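Local coordinates for protein lectin (Pleurotus ostreatus, PDB 6KC2) that binds sugars such as rhamnose and N-acetylgalactosamine at calcium sites in beta-sandwich domains, as a fungal lectin, at residues Ile92-Asp97 with Gln117-Phe122; Ile256-Arg261 with Ile297-Gly302; Gly303-Val308 with Val361-Ala366. All coordinates share one frame; numbering follows the deposited sequence.

Contact 1: Ile92-Asp97 with Gln117-Phe122; sequences IVVASD and QGQALF. With CA (calcium ion), chain F; NAG (2-acetamido-2-deoxy-beta-D-glucopyranose), chain B; RAM (alpha-L-rhamnopyranose), chain G.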
loop_
_atom_site.group_PDB
_atom_site.type_symbol
_atom_site.label_atom_id
_atom_site.label_comp_id
_atom_site.label_asym_id
_atom_site.label_seq_id
_atom_site.Cartn_x
_atom_site.Cartn_y
_atom_site.Cartn_z
ATOM N N ILE A 92 1.568 -5.596 -2.130
ATOM C CA ILE A 92 1.208 -6.974 -1.808
ATOM C C ILE A 92 -0.281 -7.052 -1.474
ATOM O O ILE A 92 -0.813 -6.184 -0.770
ATOM C CB ILE A 92 2.047 -7.507 -0.630
ATOM C CG1 ILE A 92 3.532 -7.589 -1.006
ATOM C CG2 ILE A 92 1.512 -8.839 -0.135
ATOM C CD1 ILE A 92 4.443 -7.811 0.216
ATOM N N VAL A 93 -0.955 -8.094 -1.972
ATOM C CA VAL A 93 -2.298 -8.430 -1.509
ATOM C C VAL A 93 -2.313 -9.877 -1.039
ATOM O O VAL A 93 -1.937 -10.782 -1.790
ATOM C CB VAL A 93 -3.379 -8.195 -2.581
ATOM C CG1 VAL A 93 -4.757 -8.668 -2.036
ATOM C CG2 VAL A 93 -3.459 -6.705 -2.936
ATOM N N VAL A 94 -2.768 -10.101 0.196
ATOM C CA VAL A 94 -2.722 -11.424 0.807
ATOM C C VAL A 94 -4.094 -11.732 1.407
ATOM O O VAL A 94 -4.770 -10.840 1.934
ATOM C CB VAL A 94 -1.593 -11.519 1.871
ATOM C CG1 VAL A 94 -1.679 -10.363 2.901
ATOM C CG2 VAL A 94 -1.593 -12.887 2.587
ATOM N N ALA A 95 -4.507 -12.992 1.308
ATOM C CA ALA A 95 -5.757 -13.480 1.870
ATOM C C ALA A 95 -5.474 -14.824 2.520
ATOM O O ALA A 95 -4.550 -15.539 2.114
ATOM C CB ALA A 95 -6.849 -13.613 0.788
ATOM N N SER A 96 -6.256 -15.165 3.541
ATOM C CA SER A 96 -5.960 -16.390 4.270
ATOM C C SER A 96 -7.222 -17.030 4.820
ATOM O O SER A 96 -8.194 -16.360 5.189
ATOM C CB SER A 96 -4.996 -16.153 5.444
ATOM O OG SER A 96 -5.486 -15.120 6.301
ATOM N N ASP A 97 -7.158 -18.343 4.926
ATOM C CA ASP A 97 -8.109 -19.133 5.688
ATOM C C ASP A 97 -7.247 -19.943 6.647
ATOM O O ASP A 97 -6.663 -20.945 6.222
ATOM C CB ASP A 97 -8.937 -20.017 4.757
ATOM C CG ASP A 97 -9.876 -20.944 5.506
ATOM O OD1 ASP A 97 -9.787 -21.043 6.751
ATOM O OD2 ASP A 97 -10.716 -21.563 4.832
ATOM N N GLN A 117 -11.953 -10.933 1.626
ATOM C CA GLN A 117 -11.316 -9.715 1.150
ATOM C C GLN A 117 -9.833 -9.757 1.487
ATOM O O GLN A 117 -9.455 -10.090 2.616
ATOM C CB GLN A 117 -11.959 -8.465 1.761
ATOM C CG GLN A 117 -11.420 -7.171 1.142
ATOM C CD GLN A 117 -11.930 -5.937 1.851
ATOM O OE1 GLN A 117 -12.514 -5.047 1.232
ATOM N NE2 GLN A 117 -11.714 -5.876 3.156
ATOM N N GLY A 118 -8.999 -9.407 0.515
ATOM C CA GLY A 118 -7.567 -9.419 0.740
ATOM C C GLY A 118 -7.106 -8.255 1.606
ATOM O O GLY A 118 -7.828 -7.286 1.871
ATOM N N GLN A 119 -5.853 -8.358 2.034
ATOM C CA GLN A 119 -5.175 -7.326 2.804
ATOM C C GLN A 119 -4.037 -6.725 1.979
ATOM O O GLN A 119 -3.194 -7.458 1.447
ATOM C CB GLN A 119 -4.633 -7.909 4.108
ATOM C CG GLN A 119 -3.874 -6.900 4.961
ATOM C CD GLN A 119 -3.266 -7.552 6.196
ATOM O OE1 GLN A 119 -2.667 -8.628 6.121
ATOM N NE2 GLN A 119 -3.449 -6.920 7.340
ATOM N N ALA A 120 -4.016 -5.400 1.891
ATOM C CA ALA A 120 -2.979 -4.635 1.216
ATOM C C ALA A 120 -1.792 -4.393 2.148
ATOM O O ALA A 120 -1.971 -3.957 3.288
ATOM C CB ALA A 120 -3.549 -3.293 0.744
ATOM N N LEU A 121 -0.585 -4.668 1.656
ATOM C CA LEU A 121 0.664 -4.363 2.353
ATOM C C LEU A 121 1.644 -3.748 1.362
ATOM O O LEU A 121 1.590 -4.035 0.160
ATOM C CB LEU A 121 1.293 -5.629 2.984
ATOM C CG LEU A 121 0.432 -6.396 3.996
ATOM C CD1 LEU A 121 1.070 -7.744 4.366
ATOM C CD2 LEU A 121 0.149 -5.543 5.265
ATOM N N PHE A 122 2.560 -2.918 1.873
ATOM C CA PHE A 122 3.565 -2.242 1.054
ATOM C C PHE A 122 4.925 -2.385 1.717
ATOM O O PHE A 122 5.026 -2.324 2.942
ATOM C CB PHE A 122 3.237 -0.757 0.873
ATOM C CG PHE A 122 1.905 -0.511 0.238
ATOM C CD1 PHE A 122 1.793 -0.423 -1.142
ATOM C CD2 PHE A 122 0.764 -0.385 1.017
ATOM C CE1 PHE A 122 0.554 -0.199 -1.748
ATOM C CE2 PHE A 122 -0.485 -0.166 0.425
ATOM C CZ PHE A 122 -0.586 -0.066 -0.968
HETATM CA CA CA F . -10.159 -22.900 8.185
HETATM C C1 NAG B . 3.422 -0.984 8.480
HETATM C C2 NAG B . 2.508 -2.030 7.927
HETATM C C3 NAG B . 1.545 -2.522 9.010
HETATM C C4 NAG B . 2.167 -2.658 10.407
HETATM C C5 NAG B . 3.493 -1.906 10.654
HETATM C C6 NAG B . 4.464 -2.713 11.497
HETATM C C7 NAG B . 1.959 -1.988 5.530
HETATM C C8 NAG B . 3.044 -2.992 5.355
HETATM N N2 NAG B . 1.764 -1.541 6.778
HETATM O O3 NAG B . 1.048 -3.782 8.575
HETATM O O4 NAG B . 1.233 -2.116 11.344
HETATM O O5 NAG B . 4.196 -1.542 9.455
HETATM O O6 NAG B . 5.759 -2.801 10.916
HETATM O O7 NAG B . 1.301 -1.581 4.586
HETATM C C1 RAM G . -15.618 -21.324 8.413
HETATM C C2 RAM G . -14.314 -21.047 9.163
HETATM C C3 RAM G . -13.255 -22.030 8.680
HETATM C C4 RAM G . -13.073 -21.851 7.182
HETATM C C5 RAM G . -14.418 -21.969 6.458
HETATM C C6 RAM G . -14.284 -21.645 4.977
HETATM O O1 RAM G . -16.083 -22.660 8.683
HETATM O O2 RAM G . -13.864 -19.732 8.884
HETATM O O3 RAM G . -12.047 -21.788 9.354
HETATM O O4 RAM G . -12.151 -22.808 6.712
HETATM O O5 RAM G . -15.373 -21.082 7.022
#
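Gln119 and Val94 form a hydrogen-bonded antiparallel pair, and their side chains lie side by side and point the same way. From its backbone, Gln119 starts with CB 3.7 Å from Val94 O and 4.0 Å from Val94 CG1. CG stands anti to the backbone N (chi1 179°), and the extended chain carries OE1 to 3.8 Å from the same Val94 CG1. That oxygen accepts a hydrogen bond from His100 NE2, while NE2 of Gln119 reaches Thr111 O, so both ends of the amide are held and its flip is fixed. The pair is joined by two backbone bonds, Gln119 N to Val94 O at 2.7 Å and Val94 N to Gln119 O at 3.0 Å. Strand 118-124 here borders strand 87-96 in an antiparallel sheet of a beta-sandwich, and Ile92, Val94, Gln119 and Leu121 share the face turned to strand 99-104 of the partner sheet. On that face Leu121 CD1 approaches Val94 CG1 at 4.1 Å, and Phe102 packs on Ile92 and Leu121. Val93 and Ala120 occupy the other face, against the C-terminal Ala373. Past the paired residues, Asp97 OD1 binds a calcium ion at 2.4 Å.

Contact 2: Ile256-Arg261 with Ile297-Gly302; sequences IAADDR and INATNG. With CA (calcium ion), chain E; NAG (2-acetamido-2-deoxy-beta-D-glucopyranose), chain D; RAM (alpha-L-rhamnopyranose), chain H.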
loop_
_atom_site.group_PDB
_atom_site.type_symbol
_atom_site.label_atom_id
_atom_site.label_comp_id
_atom_site.label_asym_id
_atom_site.label_seq_id
_atom_site.Cartn_x
_atom_site.Cartn_y
_atom_site.Cartn_z
ATOM N N ILE A 256 -5.768 10.399 -3.176
ATOM C CA ILE A 256 -6.114 11.808 -3.029
ATOM C C ILE A 256 -7.406 12.130 -3.777
ATOM O O ILE A 256 -7.658 11.620 -4.871
ATOM C CB ILE A 256 -4.955 12.703 -3.523
ATOM C CG1 ILE A 256 -5.341 14.201 -3.428
ATOM C CG2 ILE A 256 -4.527 12.268 -4.927
ATOM C CD1 ILE A 256 -4.145 15.169 -3.413
ATOM N N ALA A 257 -8.196 13.031 -3.195
ATOM C CA ALA A 257 -9.396 13.562 -3.830
ATOM C C ALA A 257 -9.612 14.976 -3.306
ATOM O O ALA A 257 -9.241 15.291 -2.166
ATOM C CB ALA A 257 -10.629 12.677 -3.544
ATOM N N ALA A 258 -10.229 15.825 -4.130
ATOM C CA ALA A 258 -10.468 17.201 -3.714
ATOM C C ALA A 258 -11.841 17.682 -4.162
ATOM O O ALA A 258 -12.280 17.404 -5.286
ATOM C CB ALA A 258 -9.393 18.153 -4.258
ATOM N N ASP A 259 -12.516 18.427 -3.289
ATOM C CA ASP A 259 -13.772 18.993 -3.731
ATOM C C ASP A 259 -13.428 20.106 -4.690
ATOM O O ASP A 259 -12.992 21.196 -4.288
ATOM C CB ASP A 259 -14.683 19.491 -2.617
ATOM C CG ASP A 259 -15.997 20.101 -3.175
ATOM O OD1 ASP A 259 -16.007 20.622 -4.313
ATOM O OD2 ASP A 259 -17.044 19.997 -2.503
ATOM N N ASP A 260 -13.731 19.771 -5.941
ATOM C CA ASP A 260 -13.570 20.406 -7.228
ATOM C C ASP A 260 -12.291 19.856 -7.832
ATOM O O ASP A 260 -12.422 18.941 -8.647
ATOM C CB ASP A 260 -13.752 21.906 -7.128
ATOM C CG ASP A 260 -15.241 22.252 -6.999
ATOM O OD1 ASP A 260 -16.061 21.425 -7.477
ATOM O OD2 ASP A 260 -15.604 23.274 -6.373
ATOM N N ARG A 261 -11.084 20.271 -7.435
ATOM C CA ARG A 261 -9.937 19.773 -8.209
ATOM C C ARG A 261 -8.623 20.003 -7.469
ATOM O O ARG A 261 -8.545 20.803 -6.533
ATOM C CB ARG A 261 -9.873 20.424 -9.604
ATOM C CG ARG A 261 -9.734 21.949 -9.590
ATOM C CD ARG A 261 -10.029 22.576 -10.958
ATOM N NE ARG A 261 -9.447 21.792 -12.042
ATOM C CZ ARG A 261 -10.148 21.245 -13.037
ATOM N NH1 ARG A 261 -11.468 21.407 -13.093
ATOM N NH2 ARG A 261 -9.527 20.536 -13.978
ATOM N N ILE A 297 0.068 20.529 -2.701
ATOM C CA ILE A 297 -1.192 20.425 -3.426
ATOM C C ILE A 297 -1.705 21.822 -3.741
ATOM O O ILE A 297 -1.804 22.665 -2.844
ATOM C CB ILE A 297 -2.254 19.656 -2.618
ATOM C CG1 ILE A 297 -1.748 18.282 -2.183
ATOM C CG2 ILE A 297 -3.545 19.547 -3.423
ATOM C CD1 ILE A 297 -2.594 17.663 -1.070
ATOM N N ASN A 298 -2.040 22.063 -5.008
ATOM C CA ASN A 298 -2.871 23.195 -5.417
ATOM C C ASN A 298 -4.286 22.652 -5.612
ATOM O O ASN A 298 -4.549 21.929 -6.576
ATOM C CB ASN A 298 -2.329 23.839 -6.701
ATOM C CG ASN A 298 -3.289 24.875 -7.330
ATOM O OD1 ASN A 298 -4.288 25.296 -6.723
ATOM N ND2 ASN A 298 -2.969 25.282 -8.566
ATOM N N ALA A 299 -5.187 22.979 -4.691
ATOM C CA ALA A 299 -6.582 22.570 -4.799
ATOM C C ALA A 299 -7.449 23.795 -5.055
ATOM O O ALA A 299 -7.196 24.873 -4.511
ATOM C CB ALA A 299 -7.049 21.831 -3.539
ATOM N N THR A 300 -8.466 23.631 -5.892
ATOM C CA THR A 300 -9.265 24.751 -6.362
ATOM C C THR A 300 -10.731 24.507 -6.036
ATOM O O THR A 300 -11.254 23.421 -6.297
ATOM C CB THR A 300 -9.086 24.942 -7.867
ATOM O OG1 THR A 300 -7.694 25.100 -8.171
ATOM C CG2 THR A 300 -9.866 26.163 -8.359
ATOM N N ASN A 301 -11.395 25.518 -5.487
ATOM C CA ASN A 301 -12.829 25.455 -5.256
ATOM C C ASN A 301 -13.565 26.243 -6.337
ATOM O O ASN A 301 -13.321 27.443 -6.511
ATOM C CB ASN A 301 -13.201 25.991 -3.877
ATOM C CG ASN A 301 -14.708 25.908 -3.624
ATOM O OD1 ASN A 301 -15.381 25.053 -4.187
ATOM N ND2 ASN A 301 -15.234 26.804 -2.809
ATOM N N GLY A 302 -14.478 25.571 -7.046
ATOM C CA GLY A 302 -15.298 26.213 -8.057
ATOM C C GLY A 302 -16.565 26.860 -7.536
ATOM O O GLY A 302 -17.284 27.501 -8.312
HETATM CA CA CA E . -16.919 23.082 -4.384
HETATM C C1 NAG D . -3.680 26.231 -9.402
HETATM C C2 NAG D . -2.783 26.856 -10.457
HETATM C C3 NAG D . -3.558 27.924 -11.215
HETATM C C4 NAG D . -4.760 27.275 -11.889
HETATM C C5 NAG D . -5.607 26.492 -10.872
HETATM C C6 NAG D . -6.624 25.599 -11.540
HETATM C C7 NAG D . -1.439 28.407 -9.085
HETATM C C8 NAG D . -0.050 28.766 -8.643
HETATM N N2 NAG D . -1.531 27.367 -9.917
HETATM O O3 NAG D . -2.725 28.555 -12.183
HETATM O O4 NAG D . -5.553 28.261 -12.549
HETATM O O5 NAG D . -4.807 25.622 -10.044
HETATM O O6 NAG D . -6.064 24.329 -11.842
HETATM O O7 NAG D . -2.427 29.034 -8.712
HETATM C C1 RAM H . -22.002 21.001 -5.973
HETATM C C2 RAM H . -20.688 21.339 -6.680
HETATM C C3 RAM H . -19.666 21.878 -5.682
HETATM C C4 RAM H . -19.553 20.931 -4.480
HETATM C C5 RAM H . -20.943 20.546 -3.930
HETATM C C6 RAM H . -20.871 19.541 -2.779
HETATM O O1 RAM H . -22.577 22.166 -5.391
HETATM O O2 RAM H . -20.173 20.176 -7.292
HETATM O O3 RAM H . -18.403 22.080 -6.300
HETATM O O4 RAM H . -18.827 21.589 -3.468
HETATM O O5 RAM H . -21.747 20.025 -4.974
#
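Strands 256-259 and 297-301 run at 33° to each other with axes 7.1 Å apart, and the chain pairs directly only after the corner at Asp260, where Arg261 and Thr300 form a hydrogen-bonded antiparallel pair. Of its two bonds, Thr300 N to Arg261 O is the firm one at 2.9 Å; the return bond is weak. Their side chains run alongside each other, with Arg261 CG 3.5 Å from Thr300 CB. Earlier in both strands, between the two sheets of the beta-sandwich, Ile256 and Ile297 meet tip to tip, CD1 to CD1 at 3.8 Å. Asn298 ND2 is covalently linked to C1 of an N-acetylglucosamine.

The polar end is organised by calcium. Asp260 OD2 binds the ion at 2.4 Å and also accepts Gly302 N at 2.6 Å, the donor lying 41° above the carboxylate plane. Asn301 contributes OD1 to the metal. Its CG is anti to the backbone N (chi1 -179°), which turns the amide back toward the ion, and ND2 bonds to Gly304 O and Pro232 O, so the oxygen is kept facing the metal. Asp259 adds OD1 to the shell, while its OD2 comes within 2.6 Å of rhamnose O4. Asp260 OD2 and Asn301 OD1 are 2.8 Å apart, a closeness explained by their common metal. The two aspartates probably balance the calcium charge. Asn301 OD1, Gly303 O, Pro305 O and rhamnose O3 and O4 add neutral oxygens, and the ion would polarise the two sugar hydroxyls.

Contact 3: Gly303-Val308 with Val361-Ala366; sequences GGPAGV and VAPWGA. With CA (calcium ion), chain E; RAM (alpha-L-rhamnopyranose), chain H.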
loop_
_atom_site.group_PDB
_atom_site.type_symbol
_atom_site.label_atom_id
_atom_site.label_comp_id
_atom_site.label_asym_id
_atom_site.label_seq_id
_atom_site.Cartn_x
_atom_site.Cartn_y
_atom_site.Cartn_z
ATOM N N GLY A 303 -16.840 26.716 -6.240
ATOM C CA GLY A 303 -18.020 27.271 -5.608
ATOM C C GLY A 303 -18.605 26.305 -4.595
ATOM O O GLY A 303 -18.565 25.091 -4.799
ATOM N N GLY A 304 -19.141 26.824 -3.496
ATOM C CA GLY A 304 -19.767 25.999 -2.497
ATOM C C GLY A 304 -18.751 25.392 -1.557
ATOM O O GLY A 304 -17.692 25.977 -1.291
ATOM N N PRO A 305 -19.063 24.206 -1.027
ATOM C CA PRO A 305 -18.122 23.505 -0.140
ATOM C C PRO A 305 -16.793 23.232 -0.830
ATOM O O PRO A 305 -16.692 23.186 -2.062
ATOM C CB PRO A 305 -18.847 22.190 0.194
ATOM C CG PRO A 305 -20.315 22.466 -0.088
ATOM C CD PRO A 305 -20.308 23.445 -1.241
ATOM N N ALA A 306 -15.761 23.031 -0.009
ATOM C CA ALA A 306 -14.438 22.717 -0.530
ATOM C C ALA A 306 -13.676 21.867 0.480
ATOM O O ALA A 306 -13.913 21.944 1.693
ATOM C CB ALA A 306 -13.639 23.993 -0.867
ATOM N N GLY A 307 -12.752 21.065 -0.040
ATOM C CA GLY A 307 -11.898 20.245 0.805
ATOM C C GLY A 307 -10.963 19.425 -0.061
ATOM O O GLY A 307 -11.234 19.162 -1.237
ATOM N N VAL A 308 -9.834 19.052 0.532
ATOM C CA VAL A 308 -8.946 18.076 -0.080
ATOM C C VAL A 308 -8.623 17.034 0.979
ATOM O O VAL A 308 -8.542 17.356 2.170
ATOM C CB VAL A 308 -7.666 18.720 -0.664
ATOM C CG1 VAL A 308 -6.873 19.434 0.426
ATOM C CG2 VAL A 308 -6.804 17.648 -1.368
ATOM N N VAL A 361 -17.882 12.759 6.672
ATOM C CA VAL A 361 -18.820 13.840 6.948
ATOM C C VAL A 361 -19.543 14.249 5.670
ATOM O O VAL A 361 -19.020 14.121 4.549
ATOM C CB VAL A 361 -18.139 15.074 7.571
ATOM C CG1 VAL A 361 -17.648 14.785 8.986
ATOM C CG2 VAL A 361 -17.011 15.599 6.643
ATOM N N ALA A 362 -20.777 14.721 5.850
ATOM C CA ALA A 362 -21.457 15.509 4.836
ATOM C C ALA A 362 -20.595 16.718 4.452
ATOM O O ALA A 362 -19.880 17.270 5.291
ATOM C CB ALA A 362 -22.818 15.979 5.370
ATOM N N PRO A 363 -20.678 17.186 3.205
ATOM C CA PRO A 363 -21.596 16.714 2.159
ATOM C C PRO A 363 -21.090 15.547 1.328
ATOM O O PRO A 363 -21.878 15.011 0.555
ATOM C CB PRO A 363 -21.757 17.949 1.266
ATOM C CG PRO A 363 -20.398 18.650 1.376
ATOM C CD PRO A 363 -19.973 18.428 2.818
ATOM N N TRP A 364 -19.814 15.169 1.462
ATOM C CA TRP A 364 -19.248 14.185 0.541
ATOM C C TRP A 364 -19.565 12.751 0.946
ATOM O O TRP A 364 -19.619 11.876 0.079
ATOM C CB TRP A 364 -17.733 14.374 0.428
ATOM C CG TRP A 364 -17.375 15.816 0.188
ATOM C CD1 TRP A 364 -17.522 16.519 -0.984
ATOM C CD2 TRP A 364 -16.842 16.742 1.151
ATOM N NE1 TRP A 364 -17.113 17.821 -0.803
ATOM C CE2 TRP A 364 -16.687 17.986 0.491
ATOM C CE3 TRP A 364 -16.483 16.639 2.505
ATOM C CZ2 TRP A 364 -16.179 19.122 1.139
ATOM C CZ3 TRP A 364 -15.979 17.771 3.152
ATOM C CH2 TRP A 364 -15.830 18.999 2.463
ATOM N N GLY A 365 -19.777 12.487 2.235
ATOM C CA GLY A 365 -20.163 11.134 2.620
ATOM C C GLY A 365 -19.008 10.139 2.586
ATOM O O GLY A 365 -17.829 10.502 2.480
ATOM N N ALA A 366 -19.373 8.852 2.635
ATOM C CA ALA A 366 -18.409 7.763 2.781
ATOM C C ALA A 366 -18.250 6.916 1.521
ATOM O O ALA A 366 -17.548 5.900 1.560
ATOM C CB ALA A 366 -18.801 6.859 3.959
HETATM CA CA CA E . -16.919 23.082 -4.384
HETATM C C1 RAM H . -22.002 21.001 -5.973
HETATM C C2 RAM H . -20.688 21.339 -6.680
HETATM C C3 RAM H . -19.666 21.878 -5.682
HETATM C C4 RAM H . -19.553 20.931 -4.480
HETATM C C5 RAM H . -20.943 20.546 -3.930
HETATM C C6 RAM H . -20.871 19.541 -2.779
HETATM O O1 RAM H . -22.577 22.166 -5.391
HETATM O O2 RAM H . -20.173 20.176 -7.292
HETATM O O3 RAM H . -18.403 22.080 -6.300
HETATM O O4 RAM H . -18.827 21.589 -3.468
HETATM O O5 RAM H . -21.747 20.025 -4.974
#
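Pro305 meets Pro363 and Trp364 where the loop joining strands 292-301 and 307-316, which belong to the two different sheets of the beta-sandwich, comes against the loop after strand 351-358 beside a calcium-dependent sugar site. The contact is small, 143 Å² in all, and mostly apolar, with one carbonyl at the indole edge. Pro305 CB lies 4.0 Å from Pro363 CG, and the same carbon stands 4.2 Å from Trp364 CZ2, in an oblique approach to the indole. One residue on, Ala306 O comes to the edge of the indole, near its plane, at 3.6 Å from Trp364 CH2.

In 303-308 the backbone itself reaches the ion. Gly303 O and Pro305 O bind calcium, the latter at 2.3 Å, and the positive phi of Gly303 (140°) is a backbone shape suited to glycine. The side of Pro305 also faces the rhamnose: its CG is 4.0 Å from the sugar methyl C6, so one proline ring touches both ligand and neighbouring loop.

The indole is surrounded by a second shell. Trp364 has CG anti to its own carbonyl carbon (chi1 -48°), a setting that directs the six-membered end of the indole toward Ala306. The pyrrolidine of the preceding residue covers one face, Pro363 CD resting 3.8 Å above the plane over the ring centre, and the peptide bond before Pro363 is cis. Trp220 stacks with the indole and Tyr277 meets it edge-to-face, while NE1 is tied to Asp259 OD2, a second-shell grip on a carboxylate of the metal site. Within 361-366, Gly365 N bonds to Val361 O at 2.9 Å.

Contacts 2 and 3 are two halves of one site: they share a calcium ion and a rhamnose, and their centres are 11 Å apart. Their strands 249-259 and 307-316 are neighbours in one sheet, and 303-308 directly follows 297-302 in the chain. Contact 1 lies on separate strands, 87-96 and 118-124, about 31 Å from both, centre to centre, and its Asp97 serves another calcium and rhamnose. By burial, contact 1 is core, 10 Å from the chain centre; contact 2 is buried but farther out, at 23 Å; contact 3 is only partly buried. Chemistry follows place: regular backbone pairing in contact 1, side-chain oxygens on a metal in contact 2, carbonyl oxygens and apolar rings in contact 3.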